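Local structure of pyruvate kinase (Pseudomonas aeruginosa, 6QXL) at residues L383-F388 with S406-T411; P401-S406 with G420-P425. The protein probably catalyses the last step of glycolysis, the transfer of a phosphoryl group from phosphoenolpyruvate to ADP, yielding pyruvate and ATP. All coordinates share one frame; numbering follows the deposited sequence.

Contact 1: L383-F388 with S406-T411. With G6P (6-O-phosphono-alpha-D-glucopyranose), chain M.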
ATOM      1  N   LEU A 383     -14.115 -26.884  16.355  1.00 46.97           N
ATOM      2  CA  LEU A 383     -15.008 -28.030  16.384  1.00 46.21           C
ATOM      3  C   LEU A 383     -15.649 -28.125  15.026  1.00 46.96           C
ATOM      4  O   LEU A 383     -16.371 -27.224  14.623  1.00 47.07           O
ATOM      5  CB  LEU A 383     -16.077 -27.893  17.465  1.00 44.02           C
ATOM      6  CG  LEU A 383     -15.641 -27.569  18.881  1.00 45.96           C
ATOM      7  CD1 LEU A 383     -16.848 -27.795  19.806  1.00 51.27           C
ATOM      8  CD2 LEU A 383     -14.431 -28.358  19.346  1.00 44.16           C
ATOM      9  N   THR A 384     -15.392 -29.222  14.324  1.00 50.02           N
ATOM     10  CA  THR A 384     -15.855 -29.364  12.960  1.00 47.82           C
ATOM     11  C   THR A 384     -16.353 -30.770  12.695  1.00 46.25           C
ATOM     12  O   THR A 384     -15.808 -31.743  13.199  1.00 50.13           O
ATOM     13  CB  THR A 384     -14.741 -28.982  11.945  1.00 44.06           C
ATOM     14  OG1 THR A 384     -15.217 -29.169  10.591  1.00 41.74           O
ATOM     15  CG2 THR A 384     -13.465 -29.797  12.192  1.00 42.52           C
ATOM     16  N   GLU A 385     -17.360 -30.850  11.843  1.00 47.88           N
ATOM     17  CA  GLU A 385     -17.976 -32.095  11.452  1.00 52.11           C
ATOM     18  C   GLU A 385     -17.257 -32.665  10.231  1.00 51.35           C
ATOM     19  O   GLU A 385     -16.807 -33.809  10.263  1.00 54.38           O
ATOM     20  CB  GLU A 385     -19.474 -31.890  11.196  1.00 56.21           C
ATOM     21  CG  GLU A 385     -20.391 -33.071  11.415  1.00 63.47           C
ATOM     22  CD  GLU A 385     -20.509 -33.540  12.903  1.00 67.82           C
ATOM     23  OE1 GLU A 385     -19.859 -33.009  13.823  1.00 65.51           O
ATOM     24  OE2 GLU A 385     -21.240 -34.507  13.173  1.00 72.65           O
ATOM     25  N   SER A 386     -17.137 -31.864   9.179  1.00 47.00           N
ATOM     26  CA  SER A 386     -16.585 -32.305   7.909  1.00 43.13           C
ATOM     27  C   SER A 386     -15.210 -31.751   7.575  1.00 40.10           C
ATOM     28  O   SER A 386     -14.643 -32.103   6.547  1.00 37.95           O
ATOM     29  CB  SER A 386     -17.544 -31.943   6.779  1.00 43.84           C
ATOM     30  OG  SER A 386     -17.453 -30.563   6.458  1.00 42.97           O
ATOM     31  N   GLY A 387     -14.682 -30.870   8.414  1.00 42.14           N
ATOM     32  CA  GLY A 387     -13.399 -30.200   8.143  1.00 39.42           C
ATOM     33  C   GLY A 387     -13.489 -28.919   7.316  1.00 39.31           C
ATOM     34  O   GLY A 387     -12.474 -28.293   7.065  1.00 39.69           O
ATOM     35  N   PHE A 388     -14.686 -28.505   6.925  1.00 35.95           N
ATOM     36  CA  PHE A 388     -14.847 -27.291   6.135  1.00 36.64           C
ATOM     37  C   PHE A 388     -14.385 -26.020   6.840  1.00 36.21           C
ATOM     38  O   PHE A 388     -13.751 -25.162   6.234  1.00 36.12           O
ATOM     39  CB  PHE A 388     -16.299 -27.113   5.702  1.00 34.46           C
ATOM     40  CG  PHE A 388     -16.536 -25.878   4.900  1.00 40.34           C
ATOM     41  CD1 PHE A 388     -16.208 -25.836   3.553  1.00 43.99           C
ATOM     42  CD2 PHE A 388     -17.067 -24.732   5.488  1.00 46.77           C
ATOM     43  CE1 PHE A 388     -16.432 -24.699   2.782  1.00 44.40           C
ATOM     44  CE2 PHE A 388     -17.284 -23.573   4.754  1.00 44.57           C
ATOM     45  CZ  PHE A 388     -16.959 -23.563   3.387  1.00 45.23           C
ATOM     46  N   SER A 406     -12.804 -33.347  15.656  1.00 44.84           N
ATOM     47  CA  SER A 406     -13.874 -34.053  14.989  1.00 47.27           C
ATOM     48  C   SER A 406     -14.004 -35.461  15.546  1.00 53.54           C
ATOM     49  O   SER A 406     -13.026 -36.059  15.996  1.00 59.44           O
ATOM     50  CB  SER A 406     -13.633 -34.097  13.490  1.00 49.32           C
ATOM     51  OG  SER A 406     -14.815 -34.442  12.791  1.00 48.96           O
ATOM     52  N   PRO A 407     -15.225 -35.983  15.560  1.00 56.61           N
ATOM     53  CA  PRO A 407     -15.398 -37.366  15.958  1.00 59.62           C
ATOM     54  C   PRO A 407     -15.187 -38.338  14.792  1.00 57.37           C
ATOM     55  O   PRO A 407     -14.839 -39.481  15.028  1.00 59.57           O
ATOM     56  CB  PRO A 407     -16.842 -37.390  16.440  1.00 59.92           C
ATOM     57  CG  PRO A 407     -17.535 -36.368  15.581  1.00 59.53           C
ATOM     58  CD  PRO A 407     -16.518 -35.296  15.364  1.00 60.54           C
ATOM     59  N   HIS A 408     -15.361 -37.873  13.559  1.00 56.31           N
ATOM     60  CA  HIS A 408     -15.361 -38.737  12.392  1.00 57.93           C
ATOM     61  C   HIS A 408     -13.958 -39.038  11.868  1.00 57.26           C
ATOM     62  O   HIS A 408     -13.094 -38.182  11.870  1.00 59.99           O
ATOM     63  CB  HIS A 408     -16.195 -38.155  11.272  1.00 56.25           C
ATOM     64  CG  HIS A 408     -17.567 -37.724  11.697  1.00 58.64           C
ATOM     65  ND1 HIS A 408     -18.242 -38.300  12.751  1.00 58.09           N
ATOM     66  CD2 HIS A 408     -18.374 -36.753  11.217  1.00 64.38           C
ATOM     67  CE1 HIS A 408     -19.408 -37.706  12.896  1.00 64.28           C
ATOM     68  NE2 HIS A 408     -19.507 -36.758  11.989  1.00 61.65           N
ATOM     69  N   ARG A 409     -13.751 -40.276  11.406  1.00 61.03           N
ATOM     70  CA  ARG A 409     -12.464 -40.681  10.850  1.00 64.12           C
ATOM     71  C   ARG A 409     -12.223 -40.042   9.488  1.00 55.94           C
ATOM     72  O   ARG A 409     -11.119 -39.609   9.203  1.00 52.31           O
ATOM     73  CB  ARG A 409     -12.353 -42.193  10.760  1.00 65.34           C
ATOM     74  CG  ARG A 409     -10.991 -42.758  10.303  1.00 64.14           C
ATOM     75  CD  ARG A 409     -11.079 -43.893   9.284  1.00 60.70           C
ATOM     76  NE  ARG A 409     -11.966 -43.687   8.116  1.00 58.70           N
ATOM     77  CZ  ARG A 409     -11.614 -43.243   6.909  1.00 51.10           C
ATOM     78  NH1 ARG A 409     -10.339 -42.897   6.635  1.00 41.76           N
ATOM     79  NH2 ARG A 409     -12.608 -43.163   5.979  1.00 49.47           N
ATOM     80  N   GLU A 410     -13.268 -39.978   8.678  1.00 53.73           N
ATOM     81  CA  GLU A 410     -13.235 -39.310   7.371  1.00 58.59           C
ATOM     82  C   GLU A 410     -12.617 -37.903   7.506  1.00 60.08           C
ATOM     83  O   GLU A 410     -11.714 -37.543   6.753  1.00 70.71           O
ATOM     84  CB  GLU A 410     -14.665 -39.230   6.830  1.00 63.70           C
ATOM     85  CG  GLU A 410     -14.882 -38.843   5.418  1.00 79.99           C
ATOM     86  CD  GLU A 410     -16.390 -38.643   5.084  1.00 85.98           C
ATOM     87  OE1 GLU A 410     -17.287 -39.077   5.849  1.00 97.46           O
ATOM     88  OE2 GLU A 410     -16.661 -38.018   4.015  1.00 94.17           O
ATOM     89  N   THR A 411     -13.067 -37.161   8.504  1.00 50.51           N
ATOM     90  CA  THR A 411     -12.599 -35.806   8.728  1.00 45.92           C
ATOM     91  C   THR A 411     -11.213 -35.801   9.339  1.00 44.00           C
ATOM     92  O   THR A 411     -10.363 -35.008   8.940  1.00 43.13           O
ATOM     93  CB  THR A 411     -13.607 -35.038   9.622  1.00 43.73           C
ATOM     94  OG1 THR A 411     -14.879 -35.022   8.959  1.00 46.97           O
ATOM     95  CG2 THR A 411     -13.160 -33.634   9.906  1.00 40.75           C
TER
HETATM   96  C1  G6P M 501     -19.363 -27.765  14.919  1.00 66.04           C
HETATM   97  C2  G6P M 501     -20.590 -28.550  15.336  1.00 67.39           C
HETATM   98  C3  G6P M 501     -21.717 -27.862  14.577  1.00 64.36           C
HETATM   99  C4  G6P M 501     -21.326 -27.287  13.229  1.00 56.96           C
HETATM  100  C5  G6P M 501     -20.210 -28.191  12.731  1.00 57.88           C
HETATM  101  C6  G6P M 501     -19.887 -27.881  11.281  1.00 63.32           C
HETATM  102  O1  G6P M 501     -18.407 -28.130  15.904  1.00 69.92           O
HETATM  103  O2  G6P M 501     -20.468 -29.975  15.091  1.00 59.39           O
HETATM  104  O3  G6P M 501     -21.976 -26.771  15.422  1.00 74.37           O
HETATM  105  O4  G6P M 501     -22.473 -27.155  12.349  1.00 53.71           O
HETATM  106  O5  G6P M 501     -19.052 -28.066  13.555  1.00 57.88           O
HETATM  107  O6  G6P M 501     -18.542 -28.119  10.908  1.00 59.97           O
HETATM  108  P   G6P M 501     -18.084 -27.982   9.333  1.00 56.21           P
HETATM  109  O1P G6P M 501     -18.218 -29.350   8.711  1.00 61.83           O
HETATM  110  O2P G6P M 501     -16.720 -27.545   9.818  1.00 40.07           O
HETATM  111  O3P G6P M 501     -18.986 -27.082   8.450  1.00 46.90           O
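Ser406 holds OG anti to its backbone N (chi1 -164°) and Thr411 holds OG1 anti to its carbonyl carbon (chi1 -59°), and these two hydroxyls reach successive carbonyls of the loop 383-388. Ser406 OG donates to Thr384 O at 2.9 Å. Thr411 OG1, in the first turn of helix 409-414, donates to Glu385 O over 2.6 Å, while its CG2 lies 3.5 Å from Gly387 N. Glu385 bends at chi2, and its OE2 accepts a weak bond from His408 NE2 (3.1 Å); carboxylate and imidazole planes stand 79° apart, and Pro407 CG lies above one imidazole face, offset toward the rim.

Residues 383-388 also form one wall of the glucose 6-phosphate pocket of the alpha/beta domain, consistent with the allosteric regulator-binding site of this isoform. Ser386 binds phosphate oxygen O1P twice, through N at 2.8 Å and through OG, and Glu385 N points almost straight at the ester oxygen O6 (3.1 Å). Thr384 OG1 accepts from Gly387 N at 2.8 Å, an ST motif, and faces O2P of the ligand at a very short distance. Thr389, Gly468 and Gly469 add further bonds to the ligand.

While Glu385 N holds O6, Ser386 N meets a terminal phosphate oxygen; its peptide, polarised by the Thr411 bond to Glu385 O, would probably help to stabilise the phosphate's negative charge.

Contact 2: P401-S406 with G420-P425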
ATOM      1  N   PRO A 401      -1.326 -22.505  15.387  1.00 42.06           N
ATOM      2  CA  PRO A 401      -1.835 -23.867  15.157  1.00 39.07           C
ATOM      3  C   PRO A 401      -3.342 -23.952  15.087  1.00 35.14           C
ATOM      4  O   PRO A 401      -4.032 -23.420  15.953  1.00 34.27           O
ATOM      5  CB  PRO A 401      -1.328 -24.628  16.370  1.00 41.72           C
ATOM      6  CG  PRO A 401      -0.191 -23.838  16.904  1.00 40.52           C
ATOM      7  CD  PRO A 401      -0.468 -22.421  16.580  1.00 38.82           C
ATOM      8  N   ILE A 402      -3.842 -24.585  14.038  1.00 34.73           N
ATOM      9  CA  ILE A 402      -5.261 -24.834  13.859  1.00 37.53           C
ATOM     10  C   ILE A 402      -5.550 -26.303  14.171  1.00 41.03           C
ATOM     11  O   ILE A 402      -5.034 -27.207  13.512  1.00 38.07           O
ATOM     12  CB  ILE A 402      -5.672 -24.533  12.414  1.00 42.18           C
ATOM     13  CG1 ILE A 402      -5.351 -23.075  12.081  1.00 47.51           C
ATOM     14  CG2 ILE A 402      -7.151 -24.858  12.197  1.00 41.15           C
ATOM     15  CD1 ILE A 402      -5.527 -22.709  10.628  1.00 49.86           C
ATOM     16  N   TYR A 403      -6.375 -26.547  15.185  1.00 42.60           N
ATOM     17  CA  TYR A 403      -6.747 -27.914  15.577  1.00 37.64           C
ATOM     18  C   TYR A 403      -8.154 -28.245  15.138  1.00 38.28           C
ATOM     19  O   TYR A 403      -9.088 -27.579  15.552  1.00 44.93           O
ATOM     20  CB  TYR A 403      -6.594 -28.064  17.062  1.00 34.28           C
ATOM     21  CG  TYR A 403      -5.164 -27.951  17.496  1.00 33.06           C
ATOM     22  CD1 TYR A 403      -4.298 -29.028  17.384  1.00 33.58           C
ATOM     23  CD2 TYR A 403      -4.662 -26.765  18.001  1.00 32.16           C
ATOM     24  CE1 TYR A 403      -2.969 -28.921  17.776  1.00 32.45           C
ATOM     25  CE2 TYR A 403      -3.333 -26.676  18.412  1.00 32.67           C
ATOM     26  CZ  TYR A 403      -2.510 -27.758  18.284  1.00 32.28           C
ATOM     27  OH  TYR A 403      -1.219 -27.649  18.674  1.00 42.01           O
ATOM     28  N   ALA A 404      -8.291 -29.248  14.275  1.00 41.02           N
ATOM     29  CA  ALA A 404      -9.598 -29.731  13.830  1.00 42.97           C
ATOM     30  C   ALA A 404     -10.074 -30.833  14.799  1.00 44.46           C
ATOM     31  O   ALA A 404      -9.542 -31.957  14.794  1.00 44.23           O
ATOM     32  CB  ALA A 404      -9.505 -30.265  12.408  1.00 48.10           C
ATOM     33  N   TYR A 405     -11.045 -30.471  15.638  1.00 46.72           N
ATOM     34  CA  TYR A 405     -11.705 -31.386  16.564  1.00 41.69           C
ATOM     35  C   TYR A 405     -12.878 -32.038  15.846  1.00 42.50           C
ATOM     36  O   TYR A 405     -13.839 -31.359  15.452  1.00 37.61           O
ATOM     37  CB  TYR A 405     -12.198 -30.641  17.800  1.00 37.84           C
ATOM     38  CG  TYR A 405     -11.120 -30.262  18.807  1.00 35.92           C
ATOM     39  CD1 TYR A 405     -10.021 -29.503  18.447  1.00 37.93           C
ATOM     40  CD2 TYR A 405     -11.235 -30.622  20.126  1.00 35.32           C
ATOM     41  CE1 TYR A 405      -9.055 -29.148  19.390  1.00 34.39           C
ATOM     42  CE2 TYR A 405     -10.259 -30.283  21.065  1.00 34.41           C
ATOM     43  CZ  TYR A 405      -9.185 -29.536  20.688  1.00 32.87           C
ATOM     44  OH  TYR A 405      -8.229 -29.182  21.617  1.00 36.71           O
ATOM     45  N   SER A 406     -12.804 -33.347  15.656  1.00 44.84           N
ATOM     46  CA  SER A 406     -13.874 -34.053  14.989  1.00 47.27           C
ATOM     47  C   SER A 406     -14.004 -35.461  15.546  1.00 53.54           C
ATOM     48  O   SER A 406     -13.026 -36.059  15.996  1.00 59.44           O
ATOM     49  CB  SER A 406     -13.633 -34.097  13.490  1.00 49.32           C
ATOM     50  OG  SER A 406     -14.815 -34.442  12.791  1.00 48.96           O
ATOM     51  N   GLY A 420      -1.044 -26.391   8.232  1.00 34.20           N
ATOM     52  CA  GLY A 420      -1.148 -25.830   9.569  1.00 34.63           C
ATOM     53  C   GLY A 420      -2.222 -26.476  10.460  1.00 35.81           C
ATOM     54  O   GLY A 420      -2.392 -26.039  11.593  1.00 38.28           O
ATOM     55  N   VAL A 421      -2.936 -27.486   9.968  1.00 35.17           N
ATOM     56  CA  VAL A 421      -4.028 -28.091  10.701  1.00 36.65           C
ATOM     57  C   VAL A 421      -3.602 -29.446  11.297  1.00 42.02           C
ATOM     58  O   VAL A 421      -3.009 -30.261  10.607  1.00 45.96           O
ATOM     59  CB  VAL A 421      -5.239 -28.315   9.794  1.00 32.93           C
ATOM     60  CG1 VAL A 421      -6.411 -28.884  10.587  1.00 31.92           C
ATOM     61  CG2 VAL A 421      -5.621 -27.013   9.123  1.00 33.59           C
ATOM     62  N   GLU A 422      -3.895 -29.657  12.574  1.00 46.52           N
ATOM     63  CA  GLU A 422      -3.682 -30.941  13.229  1.00 51.68           C
ATOM     64  C   GLU A 422      -5.022 -31.510  13.671  1.00 47.83           C
ATOM     65  O   GLU A 422      -5.937 -30.771  14.032  1.00 53.45           O
ATOM     66  CB  GLU A 422      -2.751 -30.793  14.434  1.00 56.17           C
ATOM     67  CG  GLU A 422      -1.290 -30.473  14.088  1.00 67.31           C
ATOM     68  CD  GLU A 422      -0.446 -29.878  15.222  1.00 80.38           C
ATOM     69  OE1 GLU A 422      -0.269 -30.624  16.206  1.00 93.98           O
ATOM     70  OE2 GLU A 422       0.086 -28.735  15.080  1.00 82.10           O
ATOM     71  N   THR A 423      -5.148 -32.828  13.634  1.00 48.91           N
ATOM     72  CA  THR A 423      -6.374 -33.482  14.080  1.00 51.53           C
ATOM     73  C   THR A 423      -6.326 -33.760  15.577  1.00 49.25           C
ATOM     74  O   THR A 423      -5.309 -34.234  16.108  1.00 47.77           O
ATOM     75  CB  THR A 423      -6.561 -34.819  13.393  1.00 52.00           C
ATOM     76  OG1 THR A 423      -6.547 -34.631  11.983  1.00 59.98           O
ATOM     77  CG2 THR A 423      -7.871 -35.398  13.757  1.00 50.58           C
ATOM     78  N   ILE A 424      -7.439 -33.463  16.240  1.00 50.65           N
ATOM     79  CA  ILE A 424      -7.669 -33.882  17.615  1.00 53.23           C
ATOM     80  C   ILE A 424      -9.004 -34.634  17.646  1.00 52.18           C
ATOM     81  O   ILE A 424     -10.057 -34.012  17.514  1.00 43.70           O
ATOM     82  CB  ILE A 424      -7.761 -32.694  18.579  1.00 54.91           C
ATOM     83  CG1 ILE A 424      -6.472 -31.854  18.571  1.00 57.16           C
ATOM     84  CG2 ILE A 424      -8.080 -33.197  19.972  1.00 58.71           C
ATOM     85  CD1 ILE A 424      -5.305 -32.438  19.299  1.00 57.91           C
ATOM     86  N   PRO A 425      -8.977 -35.969  17.840  1.00 51.37           N
ATOM     87  CA  PRO A 425     -10.256 -36.698  17.880  1.00 49.78           C
ATOM     88  C   PRO A 425     -11.050 -36.287  19.128  1.00 46.92           C
ATOM     89  O   PRO A 425     -10.457 -36.145  20.231  1.00 41.01           O
ATOM     90  CB  PRO A 425      -9.846 -38.169  17.938  1.00 49.47           C
ATOM     91  CG  PRO A 425      -8.388 -38.188  17.659  1.00 50.78           C
ATOM     92  CD  PRO A 425      -7.844 -36.859  18.118  1.00 53.28           C
TER
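A right-handed beta-alpha-beta unit, strand 402-406, helix 409-414 and strand 421-425, supplies this contact: its two strands lie next to each other in the sheet of the alpha/beta domain, parallel and in unbroken register from Ile402 with Val421 to Ser406 with Pro425. The short strand axes approach to 4.6 Å and diverge by 32°, the twist of a parallel pair. In the backbone ladder Ala404 bonds both ways, its N to Glu422 O (2.8 Å) and its O from Ile424 N (3.0 Å), and a weak last bond runs from Ser406 N to Ile424 O.

On the face bearing Ile402, Ala404 and Val421, Ala404 CB meets Val421 CG1 at 3.8 Å, with Pro390 of helix 388-394 packed against Ile402 and Ala404. The opposite face carries Tyr403, Tyr405, Glu422 and Ile424 and is covered by helix 436-446, where Ala440 O takes the bond from Tyr405 OH. Tyr403 and Glu422 run side by side, ring and carboxylate planes 62° apart, and Tyr403 CD1 touches Ile424 CG1 at 3.8 Å. A CH-pi contact completes this face: Ile424 CB stands 3.9 Å from the centroid of the Tyr405 ring, only 11° off its normal.

Overall arrangement
The contacts share Ser406, the last residue of strand 402-406, whose backbone N gives a weak last bond in the pairing of contact 2 while its hydroxyl serves contact 1. Contact 2 is buried and lies within the sheet, joined by repeating backbone bonds and apolar side chains; contact 1 is only partly buried, sits where the strands give way to loops, and is carried by side-chain hydroxyls, while the 383-388 loop also binds glucose 6-phosphate. The centres of contact 1 and contact 2 are about 9 Å apart. The joint is direct: Thr384 N lies 2.9 Å from Tyr405 O, a probable hydrogen bond, and Leu383 CD2 packs on Tyr405 CB. Helix 409-414, which begins in contact 1, connects the two strands of contact 2.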